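PDB 4NNB: OBCA, Oxalate Biosynthetic Component A from Burkholderia glumae, which is a metal-binding protein with a TIM-barrel domain of the beta-keto acid cleavage enzyme family, modelled here with a magnesium ion and oxaloacetate. Local coordinates for residues L6-A11 with L501-L506; T204-T209 with V262-K267; S215-A220 with K267-A272; A271-L276 with L514-V519. All blocks are in the same frame, centred on the assembly; numbering follows the deposited sequence.

Contact 1 (L6-A11 with L501-L506); sequences LYITAA and LVREEL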
loop_
_atom_site.group_PDB
_atom_site.type_symbol
_atom_site.label_atom_id
_atom_site.label_comp_id
_atom_site.label_asym_id
_atom_site.label_seq_id
_atom_site.Cartn_x
_atom_site.Cartn_y
_atom_site.Cartn_z
ATOM N N LEU A 6 -1.680 -3.652 22.395
ATOM C CA LEU A 6 -1.942 -3.713 20.956
ATOM C C LEU A 6 -0.913 -4.516 20.169
ATOM O O LEU A 6 0.252 -4.632 20.565
ATOM C CB LEU A 6 -2.063 -2.309 20.363
ATOM C CG LEU A 6 -3.312 -1.503 20.709
ATOM C CD1 LEU A 6 -3.077 -0.641 21.934
ATOM C CD2 LEU A 6 -3.701 -0.637 19.536
ATOM N N TYR A 7 -1.345 -5.082 19.049
ATOM C CA TYR A 7 -0.384 -5.695 18.146
ATOM C C TYR A 7 -0.390 -4.949 16.815
ATOM O O TYR A 7 -1.423 -4.434 16.386
ATOM C CB TYR A 7 -0.610 -7.206 17.986
ATOM C CG TYR A 7 -1.935 -7.610 17.376
ATOM C CD1 TYR A 7 -2.040 -7.898 16.019
ATOM C CD2 TYR A 7 -3.077 -7.731 18.161
ATOM C CE1 TYR A 7 -3.257 -8.281 15.456
ATOM C CE2 TYR A 7 -4.291 -8.103 17.611
ATOM C CZ TYR A 7 -4.374 -8.382 16.258
ATOM O OH TYR A 7 -5.583 -8.759 15.708
ATOM N N ILE A 8 0.780 -4.858 16.194
ATOM C CA ILE A 8 0.905 -4.169 14.921
ATOM C C ILE A 8 0.916 -5.214 13.830
ATOM O O ILE A 8 1.664 -6.189 13.901
ATOM C CB ILE A 8 2.195 -3.317 14.843
ATOM C CG1 ILE A 8 2.150 -2.207 15.905
ATOM C CG2 ILE A 8 2.380 -2.720 13.429
ATOM C CD1 ILE A 8 3.485 -1.469 16.118
ATOM N N THR A 9 0.052 -5.019 12.836
ATOM C CA THR A 9 0.135 -5.795 11.606
ATOM C C THR A 9 0.908 -5.020 10.536
ATOM O O THR A 9 0.585 -3.876 10.234
ATOM C CB THR A 9 -1.273 -6.171 11.065
ATOM O OG1 THR A 9 -1.900 -7.092 11.975
ATOM C CG2 THR A 9 -1.151 -6.853 9.684
ATOM N N ALA A 10 1.937 -5.640 9.967
ATOM C CA ALA A 10 2.620 -5.057 8.813
ATOM C C ALA A 10 1.988 -5.584 7.522
ATOM O O ALA A 10 1.751 -6.779 7.392
ATOM C CB ALA A 10 4.084 -5.414 8.845
ATOM N N ALA A 11 1.720 -4.708 6.562
ATOM C CA ALA A 11 1.166 -5.163 5.276
ATOM C C ALA A 11 2.043 -4.660 4.127
ATOM O O ALA A 11 1.803 -3.586 3.593
ATOM C CB ALA A 11 -0.274 -4.683 5.110
ATOM N N LEU A 501 7.557 3.781 13.313
ATOM C CA LEU A 501 6.917 5.049 13.627
ATOM C C LEU A 501 5.590 4.889 14.355
ATOM O O LEU A 501 5.315 5.618 15.306
ATOM C CB LEU A 501 6.736 5.887 12.362
ATOM C CG LEU A 501 8.027 6.493 11.814
ATOM C CD1 LEU A 501 7.812 7.024 10.404
ATOM C CD2 LEU A 501 8.519 7.607 12.740
ATOM N N VAL A 502 4.756 3.947 13.931
ATOM C CA VAL A 502 3.512 3.747 14.660
ATOM C C VAL A 502 3.779 3.169 16.056
ATOM O O VAL A 502 3.108 3.534 17.015
ATOM C CB VAL A 502 2.483 2.890 13.886
ATOM C CG1 VAL A 502 2.853 1.424 13.947
ATOM C CG2 VAL A 502 1.098 3.097 14.488
ATOM N N ARG A 503 4.766 2.280 16.162
ATOM C CA ARG A 503 5.182 1.725 17.447
ATOM C C ARG A 503 5.601 2.854 18.379
ATOM O O ARG A 503 5.218 2.893 19.551
ATOM C CB ARG A 503 6.351 0.772 17.239
ATOM C CG ARG A 503 6.903 0.135 18.520
ATOM C CD ARG A 503 8.090 -0.751 18.178
ATOM N NE ARG A 503 8.744 -1.337 19.344
ATOM C CZ ARG A 503 9.737 -0.756 20.010
ATOM N NH1 ARG A 503 10.178 0.441 19.635
ATOM N NH2 ARG A 503 10.286 -1.365 21.052
ATOM N N GLU A 504 6.377 3.781 17.834
ATOM C CA GLU A 504 6.860 4.940 18.575
ATOM C C GLU A 504 5.700 5.789 19.104
ATOM O O GLU A 504 5.646 6.107 20.296
ATOM C CB GLU A 504 7.788 5.755 17.667
ATOM C CG GLU A 504 8.341 7.045 18.248
ATOM C CD GLU A 504 9.291 7.728 17.273
ATOM O OE1 GLU A 504 10.519 7.652 17.497
ATOM O OE2 GLU A 504 8.812 8.327 16.281
ATOM N N GLU A 505 4.770 6.143 18.223
ATOM C CA GLU A 505 3.604 6.929 18.620
ATOM C C GLU A 505 2.750 6.211 19.675
ATOM O O GLU A 505 2.225 6.849 20.597
ATOM C CB GLU A 505 2.762 7.311 17.393
ATOM C CG GLU A 505 1.522 8.127 17.737
ATOM C CD GLU A 505 0.851 8.755 16.527
ATOM O OE1 GLU A 505 1.131 8.333 15.381
ATOM O OE2 GLU A 505 0.039 9.686 16.727
ATOM N N LEU A 506 2.627 4.890 19.555
ATOM C CA LEU A 506 1.849 4.114 20.526
ATOM C C LEU A 506 2.494 4.152 21.917
ATOM O O LEU A 506 1.829 4.444 22.914
ATOM C CB LEU A 506 1.663 2.666 20.053
ATOM C CG LEU A 506 0.563 2.467 19.000
ATOM C CD1 LEU A 506 0.647 1.082 18.365
ATOM C CD2 LEU A 506 -0.829 2.696 19.608
#
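Ile8 meets Val502 and Arg503 without any flat group in between: the ring of Tyr7 lies on the other side of the strand, edge-to-face with Phe523, and the Arg503 guanidinium leads away from the strand. What remains is aliphatic: Ile8, Val502 and Leu506 are buried, branched residues suited to filling the layer between strand and helix. Ile8 and Val502 reach for each other tip to tip, CD1 of Ile8 standing 3.7 Å from CG1 of Val502. The second torsion of Ile8 (chi2 168°) stretches CD1 outward, while chi1 of Val502 (77°) puts CG1 between its backbone N and carbonyl carbon, facing the isoleucine. CD1 of Ile8 also rests 3.8 Å from CB of Arg503, whose chain crosses it at about a right angle; arginine suits this border because its stem packs while its charge turns outward. Leu506 is looser, its CD2 4.4 Å from CD2 of Leu6, and it shares Ile470 of the next strand with Val502. The segments run almost antiparallel, at 164°. This is the layering of a TIM barrel, strand 5-10 joining strands 469-472 and 222-229 in the ring and helix 495-507 packing outside.

Contact 2 (T204-T209 with V262-K267); sequences TPEAIT and VPMVKK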
loop_
_atom_site.group_PDB
_atom_site.type_symbol
_atom_site.label_atom_id
_atom_site.label_comp_id
_atom_site.label_asym_id
_atom_site.label_seq_id
_atom_site.Cartn_x
_atom_site.Cartn_y
_atom_site.Cartn_z
ATOM N N THR A 204 9.050 -9.799 -4.959
ATOM C CA THR A 204 9.660 -11.106 -5.193
ATOM C C THR A 204 9.772 -11.849 -3.874
ATOM O O THR A 204 9.748 -11.224 -2.806
ATOM C CB THR A 204 11.063 -10.973 -5.816
ATOM O OG1 THR A 204 11.942 -10.360 -4.872
ATOM C CG2 THR A 204 11.014 -10.144 -7.082
ATOM N N PRO A 205 9.888 -13.187 -3.933
ATOM C CA PRO A 205 10.011 -13.954 -2.688
ATOM C C PRO A 205 11.146 -13.460 -1.794
ATOM O O PRO A 205 10.968 -13.379 -0.569
ATOM C CB PRO A 205 10.304 -15.369 -3.186
ATOM C CG PRO A 205 9.573 -15.446 -4.509
ATOM C CD PRO A 205 9.721 -14.062 -5.114
ATOM N N GLU A 206 12.285 -13.120 -2.395
ATOM C CA GLU A 206 13.452 -12.672 -1.627
ATOM C C GLU A 206 13.183 -11.348 -0.930
ATOM O O GLU A 206 13.447 -11.194 0.262
ATOM C CB GLU A 206 14.670 -12.512 -2.541
ATOM C CG GLU A 206 15.988 -12.874 -1.875
ATOM C CD GLU A 206 16.245 -14.367 -1.880
ATOM O OE1 GLU A 206 15.626 -15.079 -2.704
ATOM O OE2 GLU A 206 17.062 -14.832 -1.060
ATOM N N ALA A 207 12.657 -10.397 -1.687
ATOM C CA ALA A 207 12.362 -9.067 -1.160
ATOM C C ALA A 207 11.220 -9.115 -0.138
ATOM O O ALA A 207 11.271 -8.441 0.897
ATOM C CB ALA A 207 12.039 -8.103 -2.310
ATOM N N ILE A 208 10.189 -9.908 -0.432
ATOM C CA ILE A 208 9.072 -10.055 0.495
ATOM C C ILE A 208 9.547 -10.651 1.818
ATOM O O ILE A 208 9.161 -10.186 2.898
ATOM C CB ILE A 208 7.935 -10.898 -0.140
ATOM C CG1 ILE A 208 7.217 -10.065 -1.202
ATOM C CG2 ILE A 208 6.955 -11.413 0.920
ATOM C CD1 ILE A 208 6.218 -10.867 -2.071
ATOM N N THR A 209 10.396 -11.672 1.735
ATOM C CA THR A 209 10.970 -12.270 2.937
ATOM C C THR A 209 11.744 -11.232 3.749
ATOM O O THR A 209 11.562 -11.121 4.962
ATOM C CB THR A 209 11.910 -13.451 2.593
ATOM O OG1 THR A 209 11.155 -14.496 1.972
ATOM C CG2 THR A 209 12.568 -14.003 3.850
ATOM N N VAL A 262 7.149 -18.834 2.752
ATOM C CA VAL A 262 6.823 -19.396 4.058
ATOM C C VAL A 262 8.045 -19.995 4.785
ATOM O O VAL A 262 8.327 -19.601 5.916
ATOM C CB VAL A 262 5.623 -20.381 4.010
ATOM C CG1 VAL A 262 5.449 -21.065 5.349
ATOM C CG2 VAL A 262 4.336 -19.628 3.602
ATOM N N PRO A 263 8.788 -20.916 4.138
ATOM C CA PRO A 263 9.952 -21.435 4.876
ATOM C C PRO A 263 11.126 -20.447 4.963
ATOM O O PRO A 263 11.895 -20.533 5.923
ATOM C CB PRO A 263 10.360 -22.667 4.061
ATOM C CG PRO A 263 9.907 -22.365 2.682
ATOM C CD PRO A 263 8.607 -21.610 2.851
ATOM N N MET A 264 11.271 -19.530 4.010
ATOM C CA MET A 264 12.377 -18.573 4.094
ATOM C C MET A 264 12.179 -17.647 5.290
ATOM O O MET A 264 13.116 -17.382 6.049
ATOM C CB MET A 264 12.576 -17.800 2.783
ATOM C CG MET A 264 13.140 -18.674 1.659
ATOM S SD MET A 264 13.553 -17.778 0.148
ATOM C CE MET A 264 12.148 -16.719 0.005
ATOM N N VAL A 265 10.945 -17.197 5.490
ATOM C CA VAL A 265 10.621 -16.390 6.666
ATOM C C VAL A 265 10.832 -17.179 7.948
ATOM O O VAL A 265 11.496 -16.712 8.881
ATOM C CB VAL A 265 9.157 -15.863 6.612
ATOM C CG1 VAL A 265 8.740 -15.280 7.951
ATOM C CG2 VAL A 265 9.031 -14.816 5.537
ATOM N N LYS A 266 10.270 -18.383 7.988
ATOM C CA LYS A 266 10.307 -19.202 9.194
ATOM C C LYS A 266 11.715 -19.646 9.593
ATOM O O LYS A 266 11.989 -19.869 10.771
ATOM C CB LYS A 266 9.394 -20.419 9.033
ATOM C CG LYS A 266 7.903 -20.074 9.025
ATOM C CD LYS A 266 7.408 -19.755 10.415
ATOM C CE LYS A 266 5.913 -19.492 10.404
ATOM N NZ LYS A 266 5.375 -19.843 11.723
ATOM N N LYS A 267 12.614 -19.764 8.627
ATOM C CA LYS A 267 13.989 -20.122 8.970
ATOM C C LYS A 267 14.645 -19.017 9.804
ATOM O O LYS A 267 15.434 -19.291 10.706
ATOM C CB LYS A 267 14.815 -20.409 7.715
ATOM C CG LYS A 267 16.264 -20.790 8.029
ATOM C CD LYS A 267 16.935 -21.501 6.867
ATOM C CE LYS A 267 18.343 -21.963 7.250
ATOM N NZ LYS A 267 18.892 -22.944 6.270
#
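Two outer helices of the barrel, 205-217 and 255-268, pack side by side here, chiefly through Thr209 and Met264. Each leads into a neighbouring parallel strand, 222-229 and 273-276, and their short segments run in the same general sense, with axes 9.7 Å apart at 36°. Met264 reaches across and bends at its last torsion (chi3 -43°), which swings CE over the first turn of the other helix. There CE lies 3.1 Å from OG1 of Thr209, a close approach, and 3.9 Å from CB of Pro205. A flexible thioether can follow such an uneven surface. Thr209 crosses Met264 at about a right angle, and its CG2, anti to the backbone N, comes 4.0 Å from CG2 of Val265, where a compact branched residue fits between the helices. Pro205 suits the first turn, where a backbone N-H is not needed; just before it, Thr204 is the N-cap, its OG1 accepting from Ala207 N. The Thr209 hydroxyl gives its proton to Pro205 O at 2.8 Å, and Thr209 N approaches the same oxygen from the opposite face of its plane. The hydroxyl proton is thus used within its own helix, and between the helices the attraction is mainly dispersive.

Contact 3 (S215-A220 with K267-A272); sequences SMRAGA and KREPAA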
loop_
_atom_site.group_PDB
_atom_site.type_symbol
_atom_site.label_atom_id
_atom_site.label_comp_id
_atom_site.label_asym_id
_atom_site.label_seq_id
_atom_site.Cartn_x
_atom_site.Cartn_y
_atom_site.Cartn_z
ATOM N N SER A 215 10.182 -5.885 9.099
ATOM C CA SER A 215 8.963 -5.366 9.720
ATOM C C SER A 215 8.707 -5.965 11.100
ATOM O O SER A 215 8.328 -5.252 12.044
ATOM C CB SER A 215 7.747 -5.591 8.806
ATOM O OG SER A 215 7.792 -4.686 7.717
ATOM N N MET A 216 8.900 -7.272 11.221
ATOM C CA MET A 216 8.758 -7.935 12.515
ATOM C C MET A 216 9.778 -7.401 13.523
ATOM O O MET A 216 9.461 -7.188 14.694
ATOM C CB MET A 216 8.974 -9.435 12.372
ATOM C CG MET A 216 7.775 -10.208 11.867
ATOM S SD MET A 216 8.290 -11.919 11.868
ATOM C CE MET A 216 8.466 -12.212 13.617
ATOM N N ARG A 217 10.998 -7.163 13.061
ATOM C CA ARG A 217 12.042 -6.696 13.970
ATOM C C ARG A 217 11.848 -5.240 14.378
ATOM O O ARG A 217 12.333 -4.820 15.419
ATOM C CB ARG A 217 13.421 -6.976 13.372
ATOM C CG ARG A 217 13.686 -8.464 13.347
ATOM C CD ARG A 217 14.946 -8.849 12.623
ATOM N NE ARG A 217 15.143 -10.295 12.708
ATOM C CZ ARG A 217 16.105 -10.971 12.090
ATOM N NH1 ARG A 217 16.977 -10.345 11.319
ATOM N NH2 ARG A 217 16.183 -12.282 12.239
ATOM N N ALA A 218 11.087 -4.493 13.579
ATOM C CA ALA A 218 10.749 -3.115 13.903
ATOM C C ALA A 218 9.535 -3.071 14.824
ATOM O O ALA A 218 9.157 -2.002 15.307
ATOM C CB ALA A 218 10.489 -2.292 12.617
ATOM N N GLY A 219 8.912 -4.226 15.052
ATOM C CA GLY A 219 7.828 -4.315 16.016
ATOM C C GLY A 219 6.528 -4.997 15.595
ATOM O O GLY A 219 5.618 -5.130 16.407
ATOM N N ALA A 220 6.422 -5.431 14.340
ATOM C CA ALA A 220 5.165 -6.016 13.868
ATOM C C ALA A 220 5.023 -7.451 14.370
ATOM O O ALA A 220 5.941 -8.258 14.226
ATOM C CB ALA A 220 5.077 -5.967 12.329
ATOM N N LYS A 267 12.614 -19.764 8.627
ATOM C CA LYS A 267 13.989 -20.122 8.970
ATOM C C LYS A 267 14.645 -19.017 9.804
ATOM O O LYS A 267 15.434 -19.291 10.706
ATOM C CB LYS A 267 14.815 -20.409 7.715
ATOM C CG LYS A 267 16.264 -20.790 8.029
ATOM C CD LYS A 267 16.935 -21.501 6.867
ATOM C CE LYS A 267 18.343 -21.963 7.250
ATOM N NZ LYS A 267 18.892 -22.944 6.270
ATOM N N ARG A 268 14.291 -17.769 9.521
ATOM C CA ARG A 268 14.921 -16.651 10.206
ATOM C C ARG A 268 14.126 -16.206 11.427
ATOM O O ARG A 268 14.701 -15.876 12.467
ATOM C CB ARG A 268 15.159 -15.497 9.225
ATOM C CG ARG A 268 16.028 -15.918 8.042
ATOM C CD ARG A 268 16.215 -14.800 7.024
ATOM N NE ARG A 268 16.728 -13.565 7.625
ATOM C CZ ARG A 268 16.750 -12.374 7.021
ATOM N NH1 ARG A 268 16.288 -12.232 5.788
ATOM N NH2 ARG A 268 17.235 -11.316 7.654
ATOM N N GLU A 269 12.803 -16.212 11.307
ATOM C CA GLU A 269 11.943 -15.876 12.430
ATOM C C GLU A 269 10.834 -16.911 12.537
ATOM O O GLU A 269 9.767 -16.744 11.937
ATOM C CB GLU A 269 11.328 -14.487 12.238
ATOM C CG GLU A 269 12.305 -13.326 12.392
ATOM C CD GLU A 269 12.632 -13.011 13.845
ATOM O OE1 GLU A 269 11.938 -13.525 14.752
ATOM O OE2 GLU A 269 13.573 -12.227 14.077
ATOM N N PRO A 270 11.076 -17.987 13.298
ATOM C CA PRO A 270 10.075 -19.060 13.403
ATOM C C PRO A 270 8.808 -18.641 14.139
ATOM O O PRO A 270 7.796 -19.340 14.052
ATOM C CB PRO A 270 10.803 -20.157 14.191
ATOM C CG PRO A 270 11.979 -19.483 14.835
ATOM C CD PRO A 270 12.363 -18.359 13.919
ATOM N N ALA A 271 8.860 -17.519 14.851
ATOM C CA ALA A 271 7.676 -17.009 15.544
ATOM C C ALA A 271 6.738 -16.236 14.616
ATOM O O ALA A 271 5.638 -15.869 15.028
ATOM C CB ALA A 271 8.085 -16.106 16.686
ATOM N N ALA A 272 7.197 -15.946 13.401
ATOM C CA ALA A 272 6.439 -15.088 12.487
ATOM C C ALA A 272 5.017 -15.583 12.335
ATOM O O ALA A 272 4.781 -16.779 12.108
ATOM C CB ALA A 272 7.100 -15.024 11.140
#
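Arg217 grips Glu269 side-on in a salt bridge, both donors directed at one oxygen. NE lies 2.8 Å from OE2 of Glu269 in a fairly straight bond (162°) that uses the anti lone pair; NH2 reaches the same OE2 at 3.2 Å, more bent, tilted out of the carboxylate plane on the anti side. OE2 sits at the guanidinium edge, in its plane, while the carboxylate is turned 72° from that plane. The bend at chi2 of Glu269 (-77°) turns CD toward the arginine. NH2 of Arg268 lies 3.8 Å from NH1 of Arg217; Glu269 and Glu210, the salt-bridge partner of Arg268, probably offset this repulsion. Beneath the charges, Met216 slides past Glu269 in the opposite direction. Its SD presses 3.4 Å from CB of Ala272, an intimate fit that suits a residue as small as alanine. Both segments turn from helix toward strand: Gly219, with positive phi, closes helix 205-217 in a Schellman motif, where a CB would jam against the preceding carbonyl O and glycine is called for, and Glu269 to Ala272 form a type I turn. They are adjacent alpha-to-beta loops at the end of the TIM barrel where the strands begin.

Contact 4 (A271-L276 with L514-V519); sequences AAILNL and LTAAQV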
loop_
_atom_site.group_PDB
_atom_site.type_symbol
_atom_site.label_atom_id
_atom_site.label_comp_id
_atom_site.label_asym_id
_atom_site.label_seq_id
_atom_site.Cartn_x
_atom_site.Cartn_y
_atom_site.Cartn_z
ATOM N N ALA A 271 8.860 -17.519 14.851
ATOM C CA ALA A 271 7.676 -17.009 15.544
ATOM C C ALA A 271 6.738 -16.236 14.616
ATOM O O ALA A 271 5.638 -15.869 15.028
ATOM C CB ALA A 271 8.085 -16.106 16.686
ATOM N N ALA A 272 7.197 -15.946 13.401
ATOM C CA ALA A 272 6.439 -15.088 12.487
ATOM C C ALA A 272 5.017 -15.583 12.335
ATOM O O ALA A 272 4.781 -16.779 12.108
ATOM C CB ALA A 272 7.100 -15.024 11.140
ATOM N N ILE A 273 4.073 -14.660 12.472
ATOM C CA ILE A 273 2.667 -14.969 12.236
ATOM C C ILE A 273 2.288 -14.458 10.857
ATOM O O ILE A 273 2.174 -13.246 10.636
ATOM C CB ILE A 273 1.774 -14.307 13.285
ATOM C CG1 ILE A 273 2.199 -14.762 14.683
ATOM C CG2 ILE A 273 0.299 -14.652 13.023
ATOM C CD1 ILE A 273 1.506 -14.027 15.795
ATOM N N LEU A 274 2.128 -15.382 9.920
ATOM C CA LEU A 274 1.825 -15.005 8.551
ATOM C C LEU A 274 0.317 -14.981 8.304
ATOM O O LEU A 274 -0.410 -15.924 8.652
ATOM C CB LEU A 274 2.539 -15.935 7.568
ATOM C CG LEU A 274 4.077 -15.893 7.579
ATOM C CD1 LEU A 274 4.624 -16.604 6.343
ATOM C CD2 LEU A 274 4.631 -14.458 7.675
ATOM N N ASN A 275 -0.137 -13.873 7.737
ATOM C CA ASN A 275 -1.540 -13.641 7.396
ATOM C C ASN A 275 -1.635 -13.570 5.859
ATOM O O ASN A 275 -1.338 -12.537 5.237
ATOM C CB ASN A 275 -1.991 -12.334 8.086
ATOM C CG ASN A 275 -3.406 -11.897 7.706
ATOM O OD1 ASN A 275 -4.033 -12.452 6.800
ATOM N ND2 ASN A 275 -3.907 -10.878 8.402
ATOM N N LEU A 276 -2.028 -14.677 5.233
ATOM C CA LEU A 276 -2.019 -14.730 3.775
ATOM C C LEU A 276 -3.296 -14.151 3.159
ATOM O O LEU A 276 -4.409 -14.533 3.521
ATOM C CB LEU A 276 -1.768 -16.159 3.276
ATOM C CG LEU A 276 -0.311 -16.592 3.057
ATOM C CD1 LEU A 276 0.614 -16.137 4.173
ATOM C CD2 LEU A 276 -0.178 -18.087 2.806
ATOM N N LEU A 514 2.512 -5.851 21.834
ATOM C CA LEU A 514 2.716 -7.298 21.906
ATOM C C LEU A 514 3.646 -7.815 20.810
ATOM O O LEU A 514 3.614 -7.332 19.673
ATOM C CB LEU A 514 1.371 -8.016 21.821
ATOM C CG LEU A 514 0.320 -7.496 22.800
ATOM C CD1 LEU A 514 -1.038 -8.084 22.510
ATOM C CD2 LEU A 514 0.733 -7.789 24.248
ATOM N N THR A 515 4.471 -8.797 21.155
ATOM C CA THR A 515 5.373 -9.435 20.201
ATOM C C THR A 515 4.666 -10.583 19.496
ATOM O O THR A 515 3.590 -11.018 19.921
ATOM C CB THR A 515 6.559 -10.074 20.915
ATOM O OG1 THR A 515 6.077 -11.153 21.721
ATOM C CG2 THR A 515 7.292 -9.061 21.793
ATOM N N ALA A 516 5.297 -11.098 18.445
ATOM C CA ALA A 516 4.773 -12.258 17.727
ATOM C C ALA A 516 4.554 -13.445 18.663
ATOM O O ALA A 516 3.483 -14.051 18.659
ATOM C CB ALA A 516 5.695 -12.640 16.587
ATOM N N ALA A 517 5.558 -13.766 19.475
ATOM C CA ALA A 517 5.446 -14.902 20.389
ATOM C C ALA A 517 4.246 -14.741 21.303
ATOM O O ALA A 517 3.556 -15.710 21.606
ATOM C CB ALA A 517 6.730 -15.084 21.208
ATOM N N GLN A 518 3.983 -13.513 21.733
ATOM C CA GLN A 518 2.864 -13.264 22.631
ATOM C C GLN A 518 1.505 -13.374 21.940
ATOM O O GLN A 518 0.547 -13.896 22.517
ATOM C CB GLN A 518 2.986 -11.881 23.253
ATOM C CG GLN A 518 4.164 -11.717 24.208
ATOM C CD GLN A 518 4.308 -10.290 24.650
ATOM O OE1 GLN A 518 4.658 -9.411 23.852
ATOM N NE2 GLN A 518 4.008 -10.032 25.917
ATOM N N VAL A 519 1.412 -12.850 20.719
ATOM C CA VAL A 519 0.156 -12.912 19.973
ATOM C C VAL A 519 -0.200 -14.370 19.683
ATOM O O VAL A 519 -1.355 -14.762 19.861
ATOM C CB VAL A 519 0.191 -12.036 18.674
ATOM C CG1 VAL A 519 -1.051 -12.302 17.778
ATOM C CG2 VAL A 519 0.259 -10.571 19.035
#
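Ile273, Ala516 and Ala271 supply most of the interface between the start of strand 273-276 and the first turn of helix 516-523. Ile273 extends CD1 toward the helix (chi2 172°), where this methyl lies 3.5 Å from the carbonyl O of Ala516 and 3.7 Å from CG1 of Val519. The Ile273 and Val519 chains cross obliquely; Val519, one turn on from Ala516, presents its CG1 to the same methyl. Ala516 points its CB back toward the strand segment, 3.6 Å from O of Ala271 and 4.2 Å from CB of Ala271. With only methyls on both alanines, the helix backbone can come near, and the CA atoms of Ala271 and Ala517 are 5.7 Å apart. The same Ala271 O accepts from Arg520 in the next turn, so the helix also holds the loop by a polar bond. Thr515 and Gln518 fix the helix start as a capping box: Thr515 N gives a nearly straight bond (170°) to OE1 of Gln518 at 2.8 Å, and Gln518 N returns one to OG1 of Thr515 at 3.2 Å. Further along, Val519 meets Ala221, consistent with a C-terminal helix packed against the end of the TIM barrel where its strands begin.

From the N terminus, strand 5-10 opens contact 1, whose loop closes only at helix 495-507 and so encloses contacts 2 and 3. Those two cross: helix 205-217 begins contact 2 and then contact 3, and helix 255-268 completes them in the same order, sharing Lys267. Contact 4 starts at Ala271 and Ala272, where contact 3 ends, follows contact 2 in series, and crosses contact 1 because helix 516-523 comes after helix 495-507. Leu6 O and Leu514 N, 2.9 Å apart, bring contacts 1 and 4 together, while Met216 CE touches Ala516 CB between contacts 3 and 4. Together they join the first barrel strand, strand 273-276, two neighbouring outer helices and the chain's C-terminal region.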